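Local coordinates for thermospermine synthase (PDB 6BQ5), which probably catalyses aminopropyl transfer from decarboxylated S-adenosylmethionine to spermidine, giving thermospermine and 5'-methylthioadenosine, at residues Q57-L62 with L71-K76; G52-Q57 with D132-V137; V240-V245 with A263-L268. All coordinates share one frame; numbering follows the deposited sequence.

Contact 1: Q57-L62 with L71-K76; sequences QDIALL and LVLDGK. With MTA (5'-deoxy-5'-methylthioadenosine), chain D.
Ile59 and Leu73 face each other as a non-hydrogen-bonded pair in the antiparallel hairpin of strands 58-64 and 70-73, part of the N-terminal beta sheet of this synthase. Ala60 and Val72 form the next pair. Here Val72 N donates almost straight to Ala60 O at 2.7 Å, and Ala60 N donates to Val72 O at 2.8 Å. Beyond Leu73 the ladder goes on with a change of partner. Asp74 N still reaches a backbone carbonyl, Asp58 O, at 2.9 Å, but Asp58 N is taken up by the carboxylate atom Asp74 OD1 at 3.0 Å. That bond is straight (171°), and the donor comes from above the carboxylate plane. Asp74 lies in a type I' turn from Leu73 to Lys76.

On the sheet face of Ile59, Leu71 and Leu73, the Ile59 and Leu73 side chains run side by side, with CG1 of Ile59 3.9 Å from CD2 of Leu73. The other methyl of Leu73, CD1, touches the methylthio carbon CS of the bound methylthioadenosine at 3.8 Å. On the other face, Leu62 CD1 crosses to Val72 CG2, and Tyr31 packs on both residues.

Gln57 bends at chi2 (-135°), which carries its amide to the nucleoside. Gln57 NE2 donates to the ribose hydroxyl MTA O2' at 3.1 Å and also to Asp134 OD2. A water donates to Gln57 OE1 and, weakly, to Asp74 OD2. The end of the hairpin away from its connecting loop therefore meets the ligand in two ways: a polar amide at the ribose and an apolar leucine methyl at the thioether.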
loop_
_atom_site.group_PDB
_atom_site.type_symbol
_atom_site.label_atom_id
_atom_site.label_comp_id
_atom_site.label_asym_id
_atom_site.label_seq_id
_atom_site.Cartn_x
_atom_site.Cartn_y
_atom_site.Cartn_z
ATOM N N GLN A 57 24.734 -5.901 10.836
ATOM C CA GLN A 57 23.382 -5.510 10.461
ATOM C C GLN A 57 23.135 -3.992 10.399
ATOM O O GLN A 57 23.861 -3.175 10.983
ATOM C CB GLN A 57 22.335 -6.200 11.400
ATOM C CG GLN A 57 22.441 -5.799 12.868
ATOM C CD GLN A 57 22.354 -6.982 13.842
ATOM O OE1 GLN A 57 21.489 -7.868 13.700
ATOM N NE2 GLN A 57 23.252 -6.992 14.845
ATOM N N ASP A 58 22.119 -3.637 9.630
ATOM C CA ASP A 58 21.552 -2.300 9.647
ATOM C C ASP A 58 20.579 -2.206 10.803
ATOM O O ASP A 58 19.926 -3.216 11.185
ATOM C CB ASP A 58 20.807 -2.023 8.327
ATOM C CG ASP A 58 21.723 -1.778 7.171
ATOM O OD1 ASP A 58 22.767 -1.117 7.343
ATOM O OD2 ASP A 58 21.373 -2.185 6.032
ATOM N N ILE A 59 20.467 -0.998 11.335
ATOM C CA ILE A 59 19.700 -0.706 12.551
ATOM C C ILE A 59 18.786 0.483 12.334
ATOM O O ILE A 59 19.229 1.492 11.809
ATOM C CB ILE A 59 20.625 -0.310 13.717
ATOM C CG1 ILE A 59 21.643 -1.432 13.997
ATOM C CG2 ILE A 59 19.802 -0.055 15.000
ATOM C CD1 ILE A 59 22.767 -1.017 14.938
ATOM N N ALA A 60 17.528 0.379 12.764
ATOM C CA ALA A 60 16.626 1.507 12.711
ATOM C C ALA A 60 15.649 1.494 13.855
ATOM O O ALA A 60 15.254 0.389 14.344
ATOM C CB ALA A 60 15.901 1.511 11.373
ATOM N N LEU A 61 15.256 2.690 14.287
ATOM C CA LEU A 61 14.219 2.870 15.286
ATOM C C LEU A 61 13.114 3.712 14.675
ATOM O O LEU A 61 13.336 4.876 14.349
ATOM C CB LEU A 61 14.752 3.561 16.529
ATOM C CG LEU A 61 13.839 3.655 17.741
ATOM C CD1 LEU A 61 13.542 2.281 18.314
ATOM C CD2 LEU A 61 14.441 4.568 18.813
ATOM N N LEU A 62 11.939 3.142 14.524
ATOM C CA LEU A 62 10.798 3.815 13.950
ATOM C C LEU A 62 9.822 4.200 15.045
ATOM O O LEU A 62 9.695 3.492 16.031
ATOM C CB LEU A 62 10.078 2.885 12.993
ATOM C CG LEU A 62 11.000 2.155 12.007
ATOM C CD1 LEU A 62 10.155 1.290 11.111
ATOM C CD2 LEU A 62 11.818 3.113 11.212
ATOM N N LEU A 71 12.201 -1.278 17.066
ATOM C CA LEU A 71 13.556 -1.553 16.682
ATOM C C LEU A 71 13.484 -2.501 15.512
ATOM O O LEU A 71 12.858 -3.548 15.607
ATOM C CB LEU A 71 14.322 -2.201 17.827
ATOM C CG LEU A 71 15.770 -2.583 17.554
ATOM C CD1 LEU A 71 16.607 -1.329 17.347
ATOM C CD2 LEU A 71 16.359 -3.448 18.652
ATOM N N VAL A 72 14.147 -2.119 14.424
ATOM C CA VAL A 72 14.238 -2.918 13.209
ATOM C C VAL A 72 15.714 -3.198 12.891
ATOM O O VAL A 72 16.495 -2.274 12.792
ATOM C CB VAL A 72 13.570 -2.179 12.044
ATOM C CG1 VAL A 72 13.682 -2.926 10.686
ATOM C CG2 VAL A 72 12.119 -1.963 12.385
ATOM N N LEU A 73 16.042 -4.480 12.664
ATOM C CA LEU A 73 17.385 -4.950 12.324
ATOM C C LEU A 73 17.326 -5.679 10.972
ATOM O O LEU A 73 16.503 -6.574 10.754
ATOM C CB LEU A 73 17.932 -5.871 13.430
ATOM C CG LEU A 73 18.038 -5.288 14.852
ATOM C CD1 LEU A 73 18.595 -6.329 15.801
ATOM C CD2 LEU A 73 18.903 -4.061 14.908
ATOM N N ASP A 74 18.179 -5.265 10.050
ATOM C CA ASP A 74 18.109 -5.712 8.678
ATOM C C ASP A 74 16.705 -5.716 8.112
ATOM O O ASP A 74 16.334 -6.626 7.418
ATOM C CB ASP A 74 18.797 -7.076 8.516
ATOM C CG ASP A 74 20.332 -6.957 8.413
ATOM O OD1 ASP A 74 20.847 -5.875 8.028
ATOM O OD2 ASP A 74 21.008 -7.947 8.717
ATOM N N GLY A 75 15.925 -4.683 8.391
ATOM C CA GLY A 75 14.569 -4.585 7.830
ATOM C C GLY A 75 13.553 -5.567 8.390
ATOM O O GLY A 75 12.491 -5.819 7.750
ATOM N N LYS A 76 13.856 -6.108 9.575
ATOM C CA LYS A 76 12.995 -7.069 10.261
ATOM C C LYS A 76 12.679 -6.541 11.623
ATOM O O LYS A 76 13.584 -6.193 12.374
ATOM C CB LYS A 76 13.675 -8.423 10.388
ATOM C CG LYS A 76 14.120 -8.982 9.045
ATOM C CD LYS A 76 14.472 -10.453 9.104
ATOM C CE LYS A 76 13.306 -11.361 8.689
ATOM N NZ LYS A 76 13.339 -12.824 9.150
HETATM C CS MTA D . 18.234 -10.111 15.945
HETATM S "S5'" MTA D . 19.507 -11.176 16.494
HETATM C "C5'" MTA D . 19.378 -10.846 18.218
HETATM C "C4'" MTA D . 20.728 -10.399 18.766
HETATM O "O4'" MTA D . 21.681 -11.439 18.633
HETATM C "C2'" MTA D . 22.621 -9.664 17.454
HETATM O "O2'" MTA D . 23.588 -8.616 17.516
HETATM C "C3'" MTA D . 21.308 -9.190 18.028
HETATM O "O3'" MTA D . 21.420 -8.115 18.950
HETATM C "C1'" MTA D . 22.952 -10.825 18.363
HETATM N N9 MTA D . 23.767 -11.936 17.853
HETATM C C8 MTA D . 23.731 -12.523 16.652
HETATM N N7 MTA D . 24.600 -13.567 16.610
HETATM C C5 MTA D . 25.180 -13.637 17.821
HETATM C C6 MTA D . 26.205 -14.479 18.436
HETATM N N6 MTA D . 26.761 -15.495 17.740
HETATM N N1 MTA D . 26.517 -14.228 19.720
HETATM C C2 MTA D . 25.957 -13.211 20.418
HETATM N N3 MTA D . 25.021 -12.389 19.912
HETATM C C4 MTA D . 24.636 -12.563 18.629
HETATM O O HOH W 1 19.826 -8.818 11.879
#

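Contact 2: G52-Q57 with D132-V137; sequences GASQYQ and DIDEEV. With MTA (5'-deoxy-5'-methylthioadenosine), chain D.
Asp134 OD2 accepts two hydrogen bonds from the facing segment. Ser54 OG donates to Asp134 OD2 at 2.6 Å and approaches from above the carboxylate plane. Gln57 NE2 donates at 2.8 Å to the anti lone pair of Asp134 OD2, in a nearly straight bond. The amide and carboxylate planes are only 2° apart, and the in-plane bond probably limits rotation of the amide against the carboxylate. Asp134 OD1 has a different task. Asp134 is at the N-cap position of helix 135-144, and OD1 accepts weakly from Glu136 N.

Ser54 OG also accepts from two backbone groups, Tyr56 N and Gln57 N, in an ST turn and ST motif. Its chi1 of 81° sets OG between its own N and carbonyl carbon, within range of both. The serine hydroxyl thus ties the bend after strand 39-53 to the start of the helix.

Segment 132-137 leads from strand 127-132 of the Rossmann-like domain into the helix. As in many enzymes of this fold, the acidic residue at the end of this strand holds the ribose. Asp132 OD1 accepts from MTA O2' at 2.6 Å, and Asp132 OD2 accepts from MTA O3' at the same 2.6 Å. OD1 also takes Asp134 N in an Asx turn, through its anti lone pair, while OD2 also accepts from Gly111 N.

Ile133 CG2 sits over the Tyr56 ring, 4.2 Å from the centroid, and also meets the adenine at C4. A water accepts from Ala53 N and donates to Glu136 OE1 at 3.0 Å, and Glu136 CG lies 3.4 Å from Ala53 O.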
loop_
_atom_site.group_PDB
_atom_site.type_symbol
_atom_site.label_atom_id
_atom_site.label_comp_id
_atom_site.label_asym_id
_atom_site.label_seq_id
_atom_site.Cartn_x
_atom_site.Cartn_y
_atom_site.Cartn_z
ATOM N N GLY A 52 21.446 3.299 12.307
ATOM C CA GLY A 52 22.811 2.879 12.583
ATOM C C GLY A 52 23.174 1.704 11.704
ATOM O O GLY A 52 22.354 1.186 10.925
ATOM N N ALA A 53 24.421 1.285 11.816
ATOM C CA ALA A 53 24.913 0.181 11.006
ATOM C C ALA A 53 26.129 -0.428 11.654
ATOM O O ALA A 53 26.843 0.245 12.407
ATOM C CB ALA A 53 25.250 0.658 9.601
ATOM N N SER A 54 26.381 -1.682 11.284
ATOM C CA SER A 54 27.559 -2.435 11.750
ATOM C C SER A 54 27.902 -3.433 10.644
ATOM O O SER A 54 27.190 -3.571 9.651
ATOM C CB SER A 54 27.276 -3.214 13.055
ATOM O OG SER A 54 26.593 -4.451 12.789
ATOM N N GLN A 55 29.000 -4.126 10.864
ATOM C CA GLN A 55 29.406 -5.305 10.111
ATOM C C GLN A 55 28.339 -6.394 10.084
ATOM O O GLN A 55 28.318 -7.193 9.174
ATOM C CB GLN A 55 30.679 -5.828 10.785
ATOM C CG GLN A 55 31.247 -7.171 10.379
ATOM C CD GLN A 55 32.374 -7.601 11.322
ATOM O OE1 GLN A 55 32.909 -6.802 12.111
ATOM N NE2 GLN A 55 32.725 -8.870 11.258
ATOM N N TYR A 56 27.505 -6.475 11.124
ATOM C CA TYR A 56 26.535 -7.558 11.244
ATOM C C TYR A 56 25.154 -7.180 10.719
ATOM O O TYR A 56 24.483 -8.065 10.220
ATOM C CB TYR A 56 26.442 -8.050 12.687
ATOM C CG TYR A 56 27.789 -8.423 13.288
ATOM C CD1 TYR A 56 28.365 -9.682 13.049
ATOM C CD2 TYR A 56 28.500 -7.517 14.093
ATOM C CE1 TYR A 56 29.598 -10.032 13.607
ATOM C CE2 TYR A 56 29.752 -7.849 14.643
ATOM C CZ TYR A 56 30.298 -9.108 14.396
ATOM O OH TYR A 56 31.527 -9.464 14.941
ATOM N N GLN A 57 24.734 -5.901 10.836
ATOM C CA GLN A 57 23.382 -5.510 10.461
ATOM C C GLN A 57 23.135 -3.992 10.399
ATOM O O GLN A 57 23.861 -3.175 10.983
ATOM C CB GLN A 57 22.335 -6.200 11.400
ATOM C CG GLN A 57 22.441 -5.799 12.868
ATOM C CD GLN A 57 22.354 -6.982 13.842
ATOM O OE1 GLN A 57 21.489 -7.868 13.700
ATOM N NE2 GLN A 57 23.252 -6.992 14.845
ATOM N N ASP A 132 26.420 -9.872 23.600
ATOM C CA ASP A 132 25.957 -9.611 22.220
ATOM C C ASP A 132 27.157 -9.379 21.298
ATOM O O ASP A 132 28.089 -8.675 21.657
ATOM C CB ASP A 132 25.053 -8.385 22.178
ATOM C CG ASP A 132 24.184 -8.343 20.929
ATOM O OD1 ASP A 132 24.745 -8.225 19.797
ATOM O OD2 ASP A 132 22.937 -8.470 21.075
ATOM N N ILE A 133 27.107 -9.975 20.118
ATOM C CA ILE A 133 28.189 -9.866 19.140
ATOM C C ILE A 133 28.331 -8.467 18.543
ATOM O O ILE A 133 29.391 -8.109 18.089
ATOM C CB ILE A 133 28.014 -10.916 18.022
ATOM C CG1 ILE A 133 29.330 -11.212 17.315
ATOM C CG2 ILE A 133 26.905 -10.537 17.047
ATOM C CD1 ILE A 133 29.210 -12.420 16.409
ATOM N N ASP A 134 27.272 -7.672 18.558
ATOM C CA ASP A 134 27.263 -6.386 17.865
ATOM C C ASP A 134 27.166 -5.197 18.839
ATOM O O ASP A 134 26.097 -4.790 19.243
ATOM C CB ASP A 134 26.117 -6.392 16.850
ATOM C CG ASP A 134 26.145 -5.208 15.906
ATOM O OD1 ASP A 134 26.998 -4.315 16.103
ATOM O OD2 ASP A 134 25.321 -5.182 14.975
ATOM N N GLU A 135 28.305 -4.580 19.117
ATOM C CA GLU A 135 28.359 -3.364 19.945
ATOM C C GLU A 135 27.485 -2.216 19.446
ATOM O O GLU A 135 26.945 -1.459 20.254
ATOM C CB GLU A 135 29.809 -2.889 20.038
ATOM C CG GLU A 135 30.092 -1.835 21.080
ATOM C CD GLU A 135 31.587 -1.571 21.133
ATOM O OE1 GLU A 135 32.171 -1.698 22.216
ATOM O OE2 GLU A 135 32.177 -1.295 20.063
ATOM N N GLU A 136 27.359 -2.059 18.126
ATOM C CA GLU A 136 26.471 -1.023 17.586
ATOM C C GLU A 136 25.018 -1.189 18.033
ATOM O O GLU A 136 24.341 -0.203 18.332
ATOM C CB GLU A 136 26.530 -0.954 16.052
ATOM C CG GLU A 136 27.924 -0.648 15.533
ATOM C CD GLU A 136 28.444 0.653 16.064
ATOM O OE1 GLU A 136 27.703 1.648 15.985
ATOM O OE2 GLU A 136 29.583 0.679 16.574
ATOM N N VAL A 137 24.559 -2.435 18.089
ATOM C CA VAL A 137 23.188 -2.732 18.604
ATOM C C VAL A 137 23.104 -2.309 20.060
ATOM O O VAL A 137 22.186 -1.581 20.445
ATOM C CB VAL A 137 22.827 -4.210 18.467
ATOM C CG1 VAL A 137 21.563 -4.533 19.249
ATOM C CG2 VAL A 137 22.649 -4.564 17.007
HETATM C CS MTA D . 18.234 -10.111 15.945
HETATM S "S5'" MTA D . 19.507 -11.176 16.494
HETATM C "C5'" MTA D . 19.378 -10.846 18.218
HETATM C "C4'" MTA D . 20.728 -10.399 18.766
HETATM O "O4'" MTA D . 21.681 -11.439 18.633
HETATM C "C2'" MTA D . 22.621 -9.664 17.454
HETATM O "O2'" MTA D . 23.588 -8.616 17.516
HETATM C "C3'" MTA D . 21.308 -9.190 18.028
HETATM O "O3'" MTA D . 21.420 -8.115 18.950
HETATM C "C1'" MTA D . 22.952 -10.825 18.363
HETATM N N9 MTA D . 23.767 -11.936 17.853
HETATM C C8 MTA D . 23.731 -12.523 16.652
HETATM N N7 MTA D . 24.600 -13.567 16.610
HETATM C C5 MTA D . 25.180 -13.637 17.821
HETATM C C6 MTA D . 26.205 -14.479 18.436
HETATM N N6 MTA D . 26.761 -15.495 17.740
HETATM N N1 MTA D . 26.517 -14.228 19.720
HETATM C C2 MTA D . 25.957 -13.211 20.418
HETATM N N3 MTA D . 25.021 -12.389 19.912
HETATM C C4 MTA D . 24.636 -12.563 18.629
HETATM O O HOH W 2 25.869 2.588 13.768
#

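Contact 3: V240-V245 with A263-L268; sequences VFKYVV and ASDSPL
Asp265 OD1 accepts from the backbone N of Lys242 at 2.9 Å, and the donor lies nearly in line with the C-O bond. Next to it, Tyr243 and Ser264 form a hydrogen-bonded antiparallel pair. Tyr243 N donates to Ser264 O at 2.9 Å, and Ser264 N returns a bond to Tyr243 O at 3.0 Å. Lys242 NZ stays 4.5 Å from Asp265 OD1, beyond a salt bridge. The Ser264 hydroxyl bonds to Gly212 O and accepts from Ser266 N in an ST turn where the chain leaves the strand.

These bonds lie at the open end of the hairpin of strands 243-251 and 256-264, at the edge of the mixed sheet of the catalytic domain. Strand 212-220 lies beyond Ala263.

The methyl CB of Ala263 lies over a face of the Phe241 ring, 3.9 Å from its centroid, and also touches Val244 CG2. Chi1 of Tyr243 (-54°) puts one face of its ring against Pro267. The two side chains point the same way, and Pro267 CG sits over the Tyr243 ring at 4.0 Å from the centroid. Asp265 O meets the ring edge. The Val245 and Leu268 side chains pass in opposite directions, with Val245 CG2 4.0 Å from Leu268 CB.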
loop_
_atom_site.group_PDB
_atom_site.type_symbol
_atom_site.label_atom_id
_atom_site.label_comp_id
_atom_site.label_asym_id
_atom_site.label_seq_id
_atom_site.Cartn_x
_atom_site.Cartn_y
_atom_site.Cartn_z
ATOM N N VAL A 240 19.479 -33.754 24.533
ATOM C CA VAL A 240 20.520 -33.338 25.446
ATOM C C VAL A 240 20.049 -33.110 26.886
ATOM O O VAL A 240 20.851 -33.254 27.788
ATOM C CB VAL A 240 21.142 -32.033 24.931
ATOM C CG1 VAL A 240 22.182 -31.479 25.887
ATOM C CG2 VAL A 240 21.758 -32.262 23.562
ATOM N N PHE A 241 18.813 -32.671 27.115
ATOM C CA PHE A 241 18.369 -32.382 28.483
ATOM C C PHE A 241 17.278 -33.346 28.823
ATOM O O PHE A 241 16.468 -33.659 27.982
ATOM C CB PHE A 241 17.846 -30.935 28.679
ATOM C CG PHE A 241 18.884 -29.891 28.538
ATOM C CD1 PHE A 241 19.172 -29.350 27.304
ATOM C CD2 PHE A 241 19.607 -29.472 29.627
ATOM C CE1 PHE A 241 20.132 -28.371 27.154
ATOM C CE2 PHE A 241 20.570 -28.499 29.491
ATOM C CZ PHE A 241 20.846 -27.947 28.240
ATOM N N LYS A 242 17.216 -33.755 30.080
ATOM C CA LYS A 242 16.186 -34.671 30.524
ATOM C C LYS A 242 14.782 -34.093 30.490
ATOM O O LYS A 242 13.823 -34.831 30.216
ATOM C CB LYS A 242 16.460 -35.168 31.951
ATOM C CG LYS A 242 17.139 -36.527 32.009
ATOM C CD LYS A 242 18.628 -36.442 31.788
ATOM C CE LYS A 242 19.355 -37.663 32.365
ATOM N NZ LYS A 242 20.566 -37.173 33.095
ATOM N N TYR A 243 14.651 -32.801 30.807
ATOM C CA TYR A 243 13.334 -32.179 30.941
ATOM C C TYR A 243 13.285 -30.991 30.025
ATOM O O TYR A 243 14.070 -30.081 30.172
ATOM C CB TYR A 243 13.028 -31.801 32.387
ATOM C CG TYR A 243 13.195 -33.017 33.308
ATOM C CD1 TYR A 243 12.223 -33.986 33.352
ATOM C CD2 TYR A 243 14.377 -33.229 34.036
ATOM C CE1 TYR A 243 12.358 -35.109 34.165
ATOM C CE2 TYR A 243 14.532 -34.342 34.863
ATOM C CZ TYR A 243 13.518 -35.281 34.909
ATOM O OH TYR A 243 13.609 -36.389 35.678
ATOM N N VAL A 244 12.342 -31.013 29.092
ATOM C CA VAL A 244 12.225 -29.957 28.075
ATOM C C VAL A 244 10.747 -29.540 27.960
ATOM O O VAL A 244 9.891 -30.388 27.766
ATOM C CB VAL A 244 12.821 -30.452 26.727
ATOM C CG1 VAL A 244 12.683 -29.377 25.673
ATOM C CG2 VAL A 244 14.294 -30.838 26.873
ATOM N N VAL A 245 10.457 -28.251 28.159
ATOM C CA VAL A 245 9.104 -27.718 28.179
ATOM C C VAL A 245 8.968 -26.596 27.146
ATOM O O VAL A 245 9.493 -25.487 27.361
ATOM C CB VAL A 245 8.706 -27.151 29.567
ATOM C CG1 VAL A 245 7.309 -26.559 29.508
ATOM C CG2 VAL A 245 8.736 -28.282 30.597
ATOM N N ALA A 263 14.738 -25.882 29.189
ATOM C CA ALA A 263 15.476 -27.172 29.223
ATOM C C ALA A 263 16.374 -27.273 30.450
ATOM O O ALA A 263 17.007 -26.309 30.831
ATOM C CB ALA A 263 16.271 -27.365 27.972
ATOM N N SER A 264 16.352 -28.428 31.108
ATOM C CA SER A 264 17.090 -28.617 32.369
ATOM C C SER A 264 17.229 -30.109 32.645
ATOM O O SER A 264 16.470 -30.913 32.132
ATOM C CB SER A 264 16.346 -27.922 33.494
ATOM O OG SER A 264 16.913 -28.094 34.776
ATOM N N ASP A 265 18.212 -30.479 33.455
ATOM C CA ASP A 265 18.305 -31.878 33.924
ATOM C C ASP A 265 17.580 -32.078 35.234
ATOM O O ASP A 265 17.567 -33.173 35.745
ATOM C CB ASP A 265 19.774 -32.348 33.982
ATOM C CG ASP A 265 20.339 -32.669 32.599
ATOM O OD1 ASP A 265 19.561 -33.016 31.677
ATOM O OD2 ASP A 265 21.555 -32.561 32.426
ATOM N N SER A 266 16.950 -31.033 35.780
ATOM C CA SER A 266 15.970 -31.211 36.830
ATOM C C SER A 266 14.554 -30.883 36.314
ATOM O O SER A 266 14.389 -30.109 35.368
ATOM C CB SER A 266 16.318 -30.376 38.058
ATOM O OG SER A 266 17.508 -30.832 38.698
ATOM N N PRO A 267 13.531 -31.486 36.922
ATOM C CA PRO A 267 12.200 -31.192 36.414
ATOM C C PRO A 267 11.778 -29.702 36.489
ATOM O O PRO A 267 12.279 -28.923 37.320
ATOM C CB PRO A 267 11.296 -32.060 37.294
ATOM C CG PRO A 267 12.153 -33.174 37.765
ATOM C CD PRO A 267 13.519 -32.577 37.926
ATOM N N LEU A 268 10.846 -29.353 35.606
ATOM C CA LEU A 268 10.350 -27.986 35.424
ATOM C C LEU A 268 8.834 -28.080 35.569
ATOM O O LEU A 268 8.097 -28.120 34.565
ATOM C CB LEU A 268 10.709 -27.498 34.006
ATOM C CG LEU A 268 12.205 -27.319 33.780
ATOM C CD1 LEU A 268 12.567 -27.430 32.325
ATOM C CD2 LEU A 268 12.621 -25.946 34.298
#

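Overall arrangement
Contacts 1 and 2 form one region, with centres about 10 Å apart. They share Gln57, and contact 1 is nested along the chain inside the loop that contact 2 closes. Ile59 O and Gly52 N, 2.9 Å apart, probably form a hydrogen bond between them, since strands 39-53 and 58-64 are sheet neighbours. Both contacts touch the methylthioadenosine; Asp163 and Ala164 also hydrogen-bond to it. Contact 2 brings the N-terminal sheet against the Rossmann-like domain at this site. Contact 3 lies across the chain's centre, at the far edge of the catalytic-domain sheet. Its centre is about 34 Å from that of contact 1 and about 33 Å from that of contact 2, and it is remote from the nucleoside.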